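Local coordinates for protein tRNA uridine(34) acetyltransferase (PDB 6IA8) that forms 5-carboxymethyluridine at the wobble uridine 34 of tRNA from acetyl-CoA, using S-adenosyl-L-methionine and a [4Fe-4S] cluster, at residues V62-M68 with K134-M140; A162-R166 with A181-C185; A187-T192 with L208-E214. All coordinates share one frame; numbering follows the deposited sequence.

Contact 1: V62-M68 with K134-M140; sequences VAVVAVM and KIELIIM
K134 opens the pairing with its carbonyl: K134 O accepts the N-H of A63 at 2.8 Å, while K134, by similarity an acetyl-CoA-binding residue, leads its amine end away from the other strand. At I135 the exchange is apolar. I135 CG2, anti to the backbone N, meets the CG2 methyl of V65 at 3.6 Å, the two side chains slanting past each other. E136 bonds to the neighbouring strand through both its N-H and its carbonyl: the N-H goes to A63 O, and the O receives V65 N in an almost straight bond (179°). Its extended side chain runs alongside V64, OE1 lying 3.4 Å from V64 CG2, and OE2 is held beyond by a salt bridge to R212. This is the parallel register that starts the partial TIM barrel of a radical SAM core. A63, V65 and V67 of the outermost strand give both N and O to the second strand, whose I135, L137 and I139 turn theirs toward strand 184-192. Beyond strand 63-68 the chain leads into an unmodelled stretch that holds C74, C79 and C82, cluster ligands by similarity. L137 brings CD1 to 3.5 Å from V65 O, on the face packed by helices 114-127 and 149-164. I138, on the other face with E136, donates to V65 O and accepts from V67 N; its CD1 presses on V64 CG1 at 3.5 Å, tighter than usual van der Waals contact. I139 lies side by side with V67, CD1 to CG2 3.8 Å. M140 N bonds to V67 O; M140 brings SD to 3.8 Å from A66 CB, and the bend at chi3 (-60°) turns CE to 3.7 Å from M68 CG.

Contact 2: A162-R166 with A181-C185; sequences AMNER and AKHRC. With SO4 (sulfate ion), chain H.
One imidazole N-H, that of H183 NE2, is drawn to two acceptors at once. H183 NE2 makes a hydrogen bond of 2.9 Å to O4 of the sulfate. The bond from H183 NE2 to E165 OE1, at 3.0 Å, is weak and sharply bent (122° at the hydrogen). The carboxylate of E165 approaches the ring edge with its own plane turned 43° from that of the imidazole. The sulfate, probably from the crystallisation liquor, also brings its O1 to 2.7 Å from E165 OE1. A third oxygen faces the same edge, M163 O, 3.3 Å from H183 CD2, while the CB of K182 sits over one face of the ring near its rim. The other nitrogen is held as well: ND1 bonds to T132 O, which fixes the ring's rotation and, since both nitrogens face acceptors, is consistent with a protonated, positively charged imidazole.

Around this centre lies a mixed shell of packing and amide hydrogen bonds. M163 lays its CB against H183 O at 3.4 Å and carries SD to 3.8 Å from C185 CB, where it also touches I135 and L137 of strand 134-140. N164 sets OD1 3.5 Å from the methyl of A181, but its real anchor is N178, whose ND2 bonds both to N164 OD1 and to H183 O; C185 N bonds to N178 OD1. One asparagine of helix 171-178 thereby ties the helix end to the incoming strand. E165, first past helix 149-164, has positive phi (61°) and its CB directed toward 181-185; the extended chain then brings OE1 to the ring. The arrangement is the return turn of a beta-alpha-beta crossover, where helix 149-164 ends, helix 171-178 is inserted, and strand 184-192 enters the radical SAM barrel.

Contact 3: A187-T192 with L208-E214; sequences ALCIET and LGATRVE
L188 and T211 meet where a beta-alpha-beta unit closes: strand 184-192 runs into helix 199-208, and the chain returns as the neighbouring parallel strand 212-218 of the radical SAM barrel.

Backbone bonds set the register. L188 O takes two donors, T211 N at 2.9 Å in the carbonyl plane and R212 N at 3.2 Å, tilted 30° from it. From there the alternation is regular: I190 gives its N-H to R212 O and receives that of E214, T192 N bonds to E214 O at 2.8 Å, and the pairing runs on to G216.

A side chain stands in for the backbone at the start. The hydroxyl of T211, placed between its own N and carbonyl carbon (chi1 54°), accepts the N-H of L188 at OG1, 3.1 Å away.

Helix 199-208 is ended by a Schellman motif, with G209 at positive phi, and the turn packs on aliphatic side chains. L188 CD2 lies against the carbonyl O of L208 (3.5 Å), while I190 sends CD1 against both A210 CB, at 4.0 Å, and the CD1 of L208, the I190 and L208 side chains crossing at about a right angle.

Charge is handled on the face bearing C189, E191, R212 and E214, where R212 carries the opposite sign. The two glutamates lie side by side, like charges whose mutual repulsion is probably relieved by the salt bridge of E214 OE2 to K286. The CG2 methyl of T192 lies 3.7 Å from CG1 of V213.

In the fold
Contacts 1 and 3 pair neighbouring strands of one parallel sheet, and they meet through strands 134-140 and 184-192, where L137 O accepts C189 N and I139 N donates to C189 O. Contact 3 is the buried one; contact 1, at the sheet's outermost strand, is only partly buried, as is contact 2, which lies farthest from the chain's centre. Strand 184-192 serves both contacts 2 and 3, entering the sheet in the former and pairing in the latter. Chemistry follows place: regular backbone bonding with aliphatic side chains on the helix-covered face and charged groups such as E136, R212 and E214 on the other, against an imidazole, a carboxylate and a bound anion at the loop end.

Contact 1: V62-M68 with K134-M140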
ATOM      1  N   VAL A  62       4.083   8.329 -10.760  1.00 56.53           N
ATOM      2  CA  VAL A  62       4.697   8.296  -9.433  1.00 60.40           C
ATOM      3  C   VAL A  62       5.876   7.330  -9.487  1.00 52.43           C
ATOM      4  O   VAL A  62       5.713   6.161  -9.859  1.00 49.50           O
ATOM      5  CB  VAL A  62       3.691   7.875  -8.349  1.00 54.79           C
ATOM      6  CG1 VAL A  62       4.377   7.795  -6.997  1.00 55.95           C
ATOM      7  CG2 VAL A  62       2.518   8.845  -8.300  1.00 54.37           C
ATOM      8  N   ALA A  63       7.058   7.816  -9.116  1.00 43.21           N
ATOM      9  CA  ALA A  63       8.261   7.004  -9.097  1.00 42.81           C
ATOM     10  C   ALA A  63       8.365   6.289  -7.760  1.00 37.50           C
ATOM     11  O   ALA A  63       8.298   6.919  -6.701  1.00 40.79           O
ATOM     12  CB  ALA A  63       9.494   7.870  -9.318  1.00 43.15           C
ATOM     13  N   VAL A  64       8.563   4.982  -7.805  1.00 40.78           N
ATOM     14  CA  VAL A  64       8.731   4.193  -6.588  1.00 36.80           C
ATOM     15  C   VAL A  64      10.219   4.095  -6.289  1.00 35.45           C
ATOM     16  O   VAL A  64      10.996   3.619  -7.122  1.00 37.85           O
ATOM     17  CB  VAL A  64       8.113   2.796  -6.731  1.00 48.38           C
ATOM     18  CG1 VAL A  64       8.416   1.991  -5.484  1.00 39.62           C
ATOM     19  CG2 VAL A  64       6.596   2.894  -6.951  1.00 45.49           C
ATOM     20  N   VAL A  65      10.618   4.559  -5.116  1.00 31.83           N
ATOM     21  CA  VAL A  65      12.011   4.565  -4.690  1.00 33.20           C
ATOM     22  C   VAL A  65      12.064   3.686  -3.451  1.00 37.52           C
ATOM     23  O   VAL A  65      11.674   4.112  -2.360  1.00 34.20           O
ATOM     24  CB  VAL A  65      12.516   5.982  -4.391  1.00 33.87           C
ATOM     25  CG1 VAL A  65      13.894   5.974  -3.764  1.00 36.18           C
ATOM     26  CG2 VAL A  65      12.505   6.866  -5.662  1.00 35.73           C
ATOM     27  N   ALA A  66      12.549   2.462  -3.613  1.00 37.02           N
ATOM     28  CA  ALA A  66      12.650   1.497  -2.530  1.00 39.08           C
ATOM     29  C   ALA A  66      14.088   1.448  -2.037  1.00 37.32           C
ATOM     30  O   ALA A  66      15.002   1.225  -2.830  1.00 35.71           O
ATOM     31  CB  ALA A  66      12.222   0.112  -3.012  1.00 43.52           C
ATOM     32  N   VAL A  67      14.284   1.631  -0.734  1.00 35.05           N
ATOM     33  CA  VAL A  67      15.618   1.682  -0.146  1.00 36.89           C
ATOM     34  C   VAL A  67      15.703   0.736   1.044  1.00 40.51           C
ATOM     35  O   VAL A  67      14.700   0.407   1.679  1.00 38.77           O
ATOM     36  CB  VAL A  67      15.999   3.107   0.304  1.00 33.34           C
ATOM     37  CG1 VAL A  67      15.975   4.071  -0.894  1.00 37.35           C
ATOM     38  CG2 VAL A  67      15.082   3.580   1.373  1.00 36.97           C
ATOM     39  N   MET A  68      16.934   0.325   1.356  1.00 38.22           N
ATOM     40  CA  MET A  68      17.209  -0.693   2.363  1.00 47.14           C
ATOM     41  C   MET A  68      17.914  -0.081   3.567  1.00 46.15           C
ATOM     42  O   MET A  68      18.817   0.745   3.425  1.00 46.59           O
ATOM     43  CB  MET A  68      18.083  -1.807   1.781  1.00 54.04           C
ATOM     44  CG  MET A  68      17.331  -2.985   1.196  1.00 89.14           C
ATOM     45  SD  MET A  68      16.995  -4.246   2.433  1.00 96.38           S
ATOM     46  CE  MET A  68      15.851  -5.299   1.546  1.00104.96           C
ATOM     47  N   LYS A 134       7.120  13.184  -8.451  1.00 37.32           N
ATOM     48  CA  LYS A 134       6.367  12.566  -7.366  1.00 40.70           C
ATOM     49  C   LYS A 134       7.011  11.230  -7.011  1.00 40.29           C
ATOM     50  O   LYS A 134       7.157  10.352  -7.876  1.00 36.75           O
ATOM     51  CB  LYS A 134       4.901  12.338  -7.771  1.00 47.72           C
ATOM     52  CG  LYS A 134       4.142  13.573  -8.144  1.00 64.80           C
ATOM     53  CD  LYS A 134       2.657  13.232  -8.378  1.00 76.76           C
ATOM     54  CE  LYS A 134       1.896  14.391  -8.993  1.00103.61           C
ATOM     55  NZ  LYS A 134       2.223  14.564 -10.434  1.00138.11           N
ATOM     56  N   ILE A 135       7.364  11.057  -5.739  1.00 34.13           N
ATOM     57  CA  ILE A 135       8.092   9.876  -5.296  1.00 33.75           C
ATOM     58  C   ILE A 135       7.340   9.181  -4.168  1.00 35.00           C
ATOM     59  O   ILE A 135       6.951   9.816  -3.184  1.00 33.69           O
ATOM     60  CB  ILE A 135       9.518  10.253  -4.849  1.00 36.86           C
ATOM     61  CG1 ILE A 135      10.372  10.636  -6.087  1.00 40.37           C
ATOM     62  CG2 ILE A 135      10.161   9.086  -4.087  1.00 39.01           C
ATOM     63  CD1 ILE A 135      11.711  11.212  -5.734  1.00 54.81           C
ATOM     64  N   GLU A 136       7.170   7.875  -4.298  1.00 34.30           N
ATOM     65  CA  GLU A 136       6.747   7.011  -3.204  1.00 35.97           C
ATOM     66  C   GLU A 136       8.011   6.365  -2.652  1.00 30.33           C
ATOM     67  O   GLU A 136       8.676   5.604  -3.359  1.00 35.57           O
ATOM     68  CB  GLU A 136       5.768   5.935  -3.676  1.00 57.60           C
ATOM     69  CG  GLU A 136       5.509   4.860  -2.607  1.00 41.78           C
ATOM     70  CD  GLU A 136       4.649   3.680  -3.107  1.00 49.78           C
ATOM     71  OE1 GLU A 136       4.467   3.534  -4.324  1.00 59.66           O
ATOM     72  OE2 GLU A 136       4.164   2.907  -2.265  1.00 77.96           O
ATOM     73  N   LEU A 137       8.333   6.672  -1.402  1.00 29.85           N
ATOM     74  CA  LEU A 137       9.509   6.152  -0.725  1.00 31.68           C
ATOM     75  C   LEU A 137       9.092   4.938   0.084  1.00 32.31           C
ATOM     76  O   LEU A 137       8.125   5.003   0.854  1.00 33.28           O
ATOM     77  CB  LEU A 137      10.102   7.208   0.188  1.00 28.87           C
ATOM     78  CG  LEU A 137      11.364   6.817   0.946  1.00 29.17           C
ATOM     79  CD1 LEU A 137      12.491   6.520  -0.003  1.00 35.79           C
ATOM     80  CD2 LEU A 137      11.693   7.969   1.905  1.00 36.05           C
ATOM     81  N   ILE A 138       9.779   3.825  -0.137  1.00 31.51           N
ATOM     82  CA  ILE A 138       9.465   2.564   0.524  1.00 28.67           C
ATOM     83  C   ILE A 138      10.679   2.159   1.338  1.00 31.01           C
ATOM     84  O   ILE A 138      11.761   1.959   0.772  1.00 34.27           O
ATOM     85  CB  ILE A 138       9.113   1.449  -0.468  1.00 34.77           C
ATOM     86  CG1 ILE A 138       7.946   1.859  -1.367  1.00 37.02           C
ATOM     87  CG2 ILE A 138       8.719   0.169   0.299  1.00 35.78           C
ATOM     88  CD1 ILE A 138       7.519   0.776  -2.335  1.00 37.04           C
ATOM     89  N   ILE A 139      10.490   1.990   2.645  1.00 32.15           N
ATOM     90  CA  ILE A 139      11.557   1.599   3.563  1.00 37.82           C
ATOM     91  C   ILE A 139      11.473   0.093   3.759  1.00 33.73           C
ATOM     92  O   ILE A 139      10.535  -0.416   4.379  1.00 37.23           O
ATOM     93  CB  ILE A 139      11.454   2.330   4.906  1.00 45.64           C
ATOM     94  CG1 ILE A 139      11.316   3.847   4.692  1.00 39.76           C
ATOM     95  CG2 ILE A 139      12.670   1.991   5.788  1.00 41.19           C
ATOM     96  CD1 ILE A 139      12.442   4.499   3.926  1.00 37.70           C
ATOM     97  N   MET A 140      12.447  -0.625   3.229  1.00 37.58           N
ATOM     98  CA  MET A 140      12.434  -2.078   3.255  1.00 44.46           C
ATOM     99  C   MET A 140      13.314  -2.608   4.380  1.00 53.74           C
ATOM    100  O   MET A 140      14.316  -1.990   4.752  1.00 55.18           O
ATOM    101  CB  MET A 140      12.919  -2.633   1.920  1.00 50.68           C
ATOM    102  CG  MET A 140      12.081  -2.214   0.743  1.00 48.64           C
ATOM    103  SD  MET A 140      12.624  -2.967  -0.789  1.00 56.77           S
ATOM    104  CE  MET A 140      14.302  -2.368  -0.896  1.00 59.98           C
TER

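Contact 2: A162-R166 with A181-C185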
ATOM      1  N   ALA A 162      18.190  13.769  -0.431  1.00 32.72           N
ATOM      2  CA  ALA A 162      18.464  13.378  -1.809  1.00 36.34           C
ATOM      3  C   ALA A 162      17.374  13.867  -2.740  1.00 39.12           C
ATOM      4  O   ALA A 162      17.663  14.304  -3.855  1.00 34.79           O
ATOM      5  CB  ALA A 162      18.584  11.867  -1.928  1.00 34.00           C
ATOM      6  N   MET A 163      16.118  13.815  -2.298  1.00 32.17           N
ATOM      7  CA  MET A 163      15.037  14.330  -3.126  1.00 34.93           C
ATOM      8  C   MET A 163      15.123  15.837  -3.232  1.00 32.94           C
ATOM      9  O   MET A 163      14.854  16.397  -4.301  1.00 36.34           O
ATOM     10  CB  MET A 163      13.672  13.933  -2.558  1.00 32.13           C
ATOM     11  CG  MET A 163      13.456  12.429  -2.454  1.00 35.68           C
ATOM     12  SD  MET A 163      11.813  12.123  -1.753  1.00 36.40           S
ATOM     13  CE  MET A 163      12.150  10.640  -0.805  1.00 35.47           C
ATOM     14  N   ASN A 164      15.438  16.512  -2.113  1.00 29.87           N
ATOM     15  CA  ASN A 164      15.514  17.972  -2.093  1.00 37.41           C
ATOM     16  C   ASN A 164      16.742  18.491  -2.832  1.00 50.22           C
ATOM     17  O   ASN A 164      16.766  19.655  -3.249  1.00 35.60           O
ATOM     18  CB  ASN A 164      15.554  18.510  -0.654  1.00 33.18           C
ATOM     19  CG  ASN A 164      14.311  18.151   0.151  1.00 45.07           C
ATOM     20  OD1 ASN A 164      13.257  17.872  -0.405  1.00 38.14           O
ATOM     21  ND2 ASN A 164      14.436  18.165   1.470  1.00 35.68           N
ATOM     22  N   GLU A 165      17.767  17.660  -2.970  1.00 39.65           N
ATOM     23  CA  GLU A 165      19.042  18.068  -3.557  1.00 39.73           C
ATOM     24  C   GLU A 165      19.703  19.177  -2.743  1.00 41.84           C
ATOM     25  O   GLU A 165      20.297  20.115  -3.290  1.00 40.91           O
ATOM     26  CB  GLU A 165      18.876  18.489  -5.015  1.00 46.81           C
ATOM     27  CG  GLU A 165      18.477  17.345  -5.947  1.00 57.90           C
ATOM     28  CD  GLU A 165      18.057  17.839  -7.321  1.00 75.13           C
ATOM     29  OE1 GLU A 165      17.145  17.239  -7.918  1.00106.25           O
ATOM     30  OE2 GLU A 165      18.629  18.841  -7.793  1.00121.28           O
ATOM     31  N   ARG A 166      19.639  19.045  -1.422  1.00 37.90           N
ATOM     32  CA  ARG A 166      20.379  19.940  -0.537  1.00 44.32           C
ATOM     33  C   ARG A 166      20.388  19.365   0.876  1.00 38.65           C
ATOM     34  O   ARG A 166      19.510  18.586   1.259  1.00 44.82           O
ATOM     35  CB  ARG A 166      19.778  21.353  -0.537  1.00 41.32           C
ATOM     36  CG  ARG A 166      18.324  21.391  -0.133  1.00 46.89           C
ATOM     37  CD  ARG A 166      17.965  22.776   0.454  1.00 61.28           C
ATOM     38  NE  ARG A 166      18.526  22.964   1.790  1.00 59.92           N
ATOM     39  CZ  ARG A 166      18.288  24.016   2.567  1.00 66.07           C
ATOM     40  NH1 ARG A 166      17.490  24.989   2.137  1.00 64.16           N
ATOM     41  NH2 ARG A 166      18.846  24.090   3.773  1.00 65.26           N
ATOM     42  N   ALA A 181       9.713  20.844  -3.196  1.00 38.87           N
ATOM     43  CA  ALA A 181      10.910  20.454  -3.921  1.00 42.88           C
ATOM     44  C   ALA A 181      10.578  19.977  -5.341  1.00 42.27           C
ATOM     45  O   ALA A 181       9.416  19.797  -5.720  1.00 43.14           O
ATOM     46  CB  ALA A 181      11.655  19.353  -3.161  1.00 45.49           C
ATOM     47  N   LYS A 182      11.636  19.748  -6.129  1.00 40.55           N
ATOM     48  CA  LYS A 182      11.454  19.200  -7.469  1.00 50.60           C
ATOM     49  C   LYS A 182      11.059  17.727  -7.424  1.00 52.18           C
ATOM     50  O   LYS A 182      10.345  17.251  -8.308  1.00 50.93           O
ATOM     51  CB  LYS A 182      12.727  19.380  -8.291  1.00 54.03           C
ATOM     52  CG  LYS A 182      12.996  20.818  -8.721  1.00 71.59           C
ATOM     53  CD  LYS A 182      14.209  20.911  -9.663  1.00 59.85           C
ATOM     54  N   HIS A 183      11.493  16.993  -6.407  1.00 35.44           N
ATOM     55  CA  HIS A 183      11.158  15.578  -6.232  1.00 36.94           C
ATOM     56  C   HIS A 183      10.382  15.476  -4.925  1.00 35.31           C
ATOM     57  O   HIS A 183      10.968  15.447  -3.842  1.00 39.83           O
ATOM     58  CB  HIS A 183      12.410  14.712  -6.211  1.00 38.27           C
ATOM     59  CG  HIS A 183      13.316  14.935  -7.380  1.00 40.45           C
ATOM     60  ND1 HIS A 183      13.061  14.408  -8.630  1.00 48.01           N
ATOM     61  CD2 HIS A 183      14.484  15.612  -7.487  1.00 45.59           C
ATOM     62  CE1 HIS A 183      14.037  14.748  -9.454  1.00 48.82           C
ATOM     63  NE2 HIS A 183      14.914  15.473  -8.783  1.00 45.07           N
ATOM     64  N   ARG A 184       9.064  15.484  -5.007  1.00 33.98           N
ATOM     65  CA  ARG A 184       8.233  15.512  -3.809  1.00 32.51           C
ATOM     66  C   ARG A 184       7.930  14.108  -3.315  1.00 33.16           C
ATOM     67  O   ARG A 184       7.567  13.230  -4.110  1.00 32.20           O
ATOM     68  CB  ARG A 184       6.924  16.239  -4.085  1.00 37.61           C
ATOM     69  CG  ARG A 184       7.118  17.672  -4.512  1.00 46.94           C
ATOM     70  CD  ARG A 184       5.878  18.471  -4.207  1.00 53.83           C
ATOM     71  NE  ARG A 184       5.894  19.801  -4.789  1.00 89.29           N
ATOM     72  CZ  ARG A 184       4.935  20.703  -4.606  1.00 86.93           C
ATOM     73  NH1 ARG A 184       3.893  20.424  -3.831  1.00 82.68           N
ATOM     74  NH2 ARG A 184       5.025  21.888  -5.190  1.00 66.09           N
ATOM     75  N   CYS A 185       8.084  13.904  -2.001  1.00 34.19           N
ATOM     76  CA  CYS A 185       7.708  12.644  -1.365  1.00 33.42           C
ATOM     77  C   CYS A 185       6.199  12.654  -1.139  1.00 36.33           C
ATOM     78  O   CYS A 185       5.707  13.238  -0.165  1.00 37.91           O
ATOM     79  CB  CYS A 185       8.463  12.449  -0.058  1.00 36.86           C
ATOM     80  SG  CYS A 185       8.014  10.828   0.731  1.00 36.43           S
TER
HETATM   81  S   SO4 H 607      17.329  17.006 -11.171  1.00112.02           S
HETATM   82  O1  SO4 H 607      16.597  18.018 -10.405  1.00112.63           O
HETATM   83  O2  SO4 H 607      16.840  16.999 -12.546  1.00112.91           O
HETATM   84  O3  SO4 H 607      18.754  17.320 -11.159  1.00114.69           O
HETATM   85  O4  SO4 H 607      17.128  15.681 -10.582  1.00107.28           O

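Contact 3: A187-T192 with L208-E214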
ATOM      1  N   ALA A 187       4.296   9.924  -0.812  1.00 29.78           N
ATOM      2  CA  ALA A 187       3.882   8.782  -0.016  1.00 32.84           C
ATOM      3  C   ALA A 187       5.128   8.159   0.588  1.00 31.68           C
ATOM      4  O   ALA A 187       6.185   8.120  -0.047  1.00 34.35           O
ATOM      5  CB  ALA A 187       3.131   7.731  -0.842  1.00 34.46           C
ATOM      6  N   LEU A 188       4.976   7.619   1.791  1.00 28.52           N
ATOM      7  CA  LEU A 188       6.078   6.975   2.497  1.00 29.10           C
ATOM      8  C   LEU A 188       5.527   5.707   3.116  1.00 38.51           C
ATOM      9  O   LEU A 188       4.635   5.777   3.972  1.00 33.90           O
ATOM     10  CB  LEU A 188       6.655   7.882   3.579  1.00 34.33           C
ATOM     11  CG  LEU A 188       7.616   7.272   4.620  1.00 34.03           C
ATOM     12  CD1 LEU A 188       8.736   6.582   3.955  1.00 40.37           C
ATOM     13  CD2 LEU A 188       8.135   8.381   5.576  1.00 48.95           C
ATOM     14  N   CYS A 189       6.045   4.565   2.676  1.00 31.28           N
ATOM     15  CA  CYS A 189       5.593   3.265   3.138  1.00 29.81           C
ATOM     16  C   CYS A 189       6.679   2.622   3.987  1.00 36.78           C
ATOM     17  O   CYS A 189       7.844   2.575   3.578  1.00 36.27           O
ATOM     18  CB  CYS A 189       5.252   2.332   1.982  1.00 32.70           C
ATOM     19  SG  CYS A 189       4.651   0.672   2.655  1.00 44.95           S
ATOM     20  N   ILE A 190       6.297   2.138   5.162  1.00 30.56           N
ATOM     21  CA  ILE A 190       7.210   1.479   6.090  1.00 31.59           C
ATOM     22  C   ILE A 190       6.753   0.036   6.250  1.00 35.31           C
ATOM     23  O   ILE A 190       5.576  -0.221   6.514  1.00 31.61           O
ATOM     24  CB  ILE A 190       7.255   2.205   7.445  1.00 33.42           C
ATOM     25  CG1 ILE A 190       7.780   3.625   7.236  1.00 42.92           C
ATOM     26  CG2 ILE A 190       8.205   1.469   8.432  1.00 34.06           C
ATOM     27  CD1 ILE A 190       7.839   4.416   8.482  1.00 45.05           C
ATOM     28  N   GLU A 191       7.661  -0.901   6.047  1.00 33.41           N
ATOM     29  CA  GLU A 191       7.357  -2.307   6.262  1.00 38.35           C
ATOM     30  C   GLU A 191       7.719  -2.659   7.692  1.00 41.68           C
ATOM     31  O   GLU A 191       8.761  -2.225   8.201  1.00 39.82           O
ATOM     32  CB  GLU A 191       8.138  -3.185   5.284  1.00 52.80           C
ATOM     33  CG  GLU A 191       7.964  -2.792   3.825  1.00 82.10           C
ATOM     34  CD  GLU A 191       8.657  -3.748   2.873  1.00 72.26           C
ATOM     35  OE1 GLU A 191       9.532  -4.519   3.319  1.00 67.62           O
ATOM     36  OE2 GLU A 191       8.319  -3.739   1.676  1.00 68.22           O
ATOM     37  N   THR A 192       6.866  -3.449   8.345  1.00 36.97           N
ATOM     38  CA  THR A 192       7.162  -3.797   9.730  1.00 35.71           C
ATOM     39  C   THR A 192       6.528  -5.118  10.124  1.00 40.30           C
ATOM     40  O   THR A 192       5.548  -5.553   9.523  1.00 37.14           O
ATOM     41  CB  THR A 192       6.676  -2.711  10.702  1.00 46.41           C
ATOM     42  OG1 THR A 192       7.199  -2.936  12.031  1.00 47.57           O
ATOM     43  CG2 THR A 192       5.141  -2.692  10.742  1.00 45.98           C
ATOM     44  N   LEU A 208       7.645  10.694  11.058  1.00 36.44           N
ATOM     45  CA  LEU A 208       8.482  10.570   9.874  1.00 37.39           C
ATOM     46  C   LEU A 208       7.761  10.989   8.597  1.00 33.32           C
ATOM     47  O   LEU A 208       8.416  11.195   7.573  1.00 36.21           O
ATOM     48  CB  LEU A 208       8.947   9.128   9.727  1.00 34.86           C
ATOM     49  CG  LEU A 208       9.811   8.544  10.830  1.00 36.12           C
ATOM     50  CD1 LEU A 208      10.040   7.066  10.651  1.00 35.65           C
ATOM     51  CD2 LEU A 208      11.148   9.283  10.917  1.00 34.83           C
ATOM     52  N   GLY A 209       6.435  11.072   8.611  1.00 34.04           N
ATOM     53  CA  GLY A 209       5.672  11.349   7.412  1.00 36.73           C
ATOM     54  C   GLY A 209       5.085  10.131   6.735  1.00 39.61           C
ATOM     55  O   GLY A 209       4.709  10.213   5.556  1.00 31.97           O
ATOM     56  N   ALA A 210       5.003   9.005   7.434  1.00 31.96           N
ATOM     57  CA  ALA A 210       4.477   7.787   6.828  1.00 32.87           C
ATOM     58  C   ALA A 210       3.022   7.968   6.442  1.00 32.01           C
ATOM     59  O   ALA A 210       2.259   8.629   7.144  1.00 33.60           O
ATOM     60  CB  ALA A 210       4.605   6.597   7.790  1.00 34.78           C
ATOM     61  N   THR A 211       2.635   7.348   5.329  1.00 29.32           N
ATOM     62  CA  THR A 211       1.257   7.296   4.898  1.00 30.59           C
ATOM     63  C   THR A 211       0.751   5.881   4.765  1.00 33.40           C
ATOM     64  O   THR A 211      -0.470   5.701   4.676  1.00 32.70           O
ATOM     65  CB  THR A 211       1.098   8.004   3.542  1.00 38.55           C
ATOM     66  OG1 THR A 211       2.019   7.445   2.592  1.00 35.12           O
ATOM     67  CG2 THR A 211       1.416   9.523   3.701  1.00 38.30           C
ATOM     68  N   ARG A 212       1.646   4.878   4.685  1.00 29.37           N
ATOM     69  CA  ARG A 212       1.243   3.484   4.518  1.00 32.08           C
ATOM     70  C   ARG A 212       2.139   2.614   5.382  1.00 30.17           C
ATOM     71  O   ARG A 212       3.340   2.871   5.480  1.00 31.02           O
ATOM     72  CB  ARG A 212       1.322   3.024   3.055  1.00 39.42           C
ATOM     73  CG  ARG A 212       0.828   1.595   2.804  1.00 88.63           C
ATOM     74  CD  ARG A 212       0.962   1.211   1.330  1.00107.91           C
ATOM     75  NE  ARG A 212       2.302   0.736   0.994  1.00132.23           N
ATOM     76  CZ  ARG A 212       2.750   0.554  -0.244  1.00136.84           C
ATOM     77  NH1 ARG A 212       1.968   0.814  -1.280  1.00126.06           N
ATOM     78  NH2 ARG A 212       3.984   0.119  -0.445  1.00160.16           N
ATOM     79  N   VAL A 213       1.556   1.594   6.013  1.00 29.54           N
ATOM     80  CA  VAL A 213       2.310   0.611   6.780  1.00 31.66           C
ATOM     81  C   VAL A 213       1.982  -0.781   6.250  1.00 35.80           C
ATOM     82  O   VAL A 213       0.811  -1.152   6.123  1.00 32.55           O
ATOM     83  CB  VAL A 213       2.007   0.707   8.285  1.00 28.86           C
ATOM     84  CG1 VAL A 213       2.761  -0.427   9.054  1.00 31.85           C
ATOM     85  CG2 VAL A 213       2.385   2.037   8.839  1.00 28.62           C
ATOM     86  N   GLU A 214       3.013  -1.534   5.907  1.00 27.88           N
ATOM     87  CA  GLU A 214       2.866  -2.890   5.405  1.00 29.48           C
ATOM     88  C   GLU A 214       3.242  -3.843   6.529  1.00 33.32           C
ATOM     89  O   GLU A 214       4.373  -3.794   7.026  1.00 35.35           O
ATOM     90  CB  GLU A 214       3.757  -3.152   4.191  1.00 31.42           C
ATOM     91  CG  GLU A 214       3.513  -4.532   3.570  1.00 36.82           C
ATOM     92  CD  GLU A 214       4.587  -4.940   2.562  1.00 59.82           C
ATOM     93  OE1 GLU A 214       5.232  -5.991   2.777  1.00 70.82           O
ATOM     94  OE2 GLU A 214       4.780  -4.208   1.571  1.00 71.11           O
TER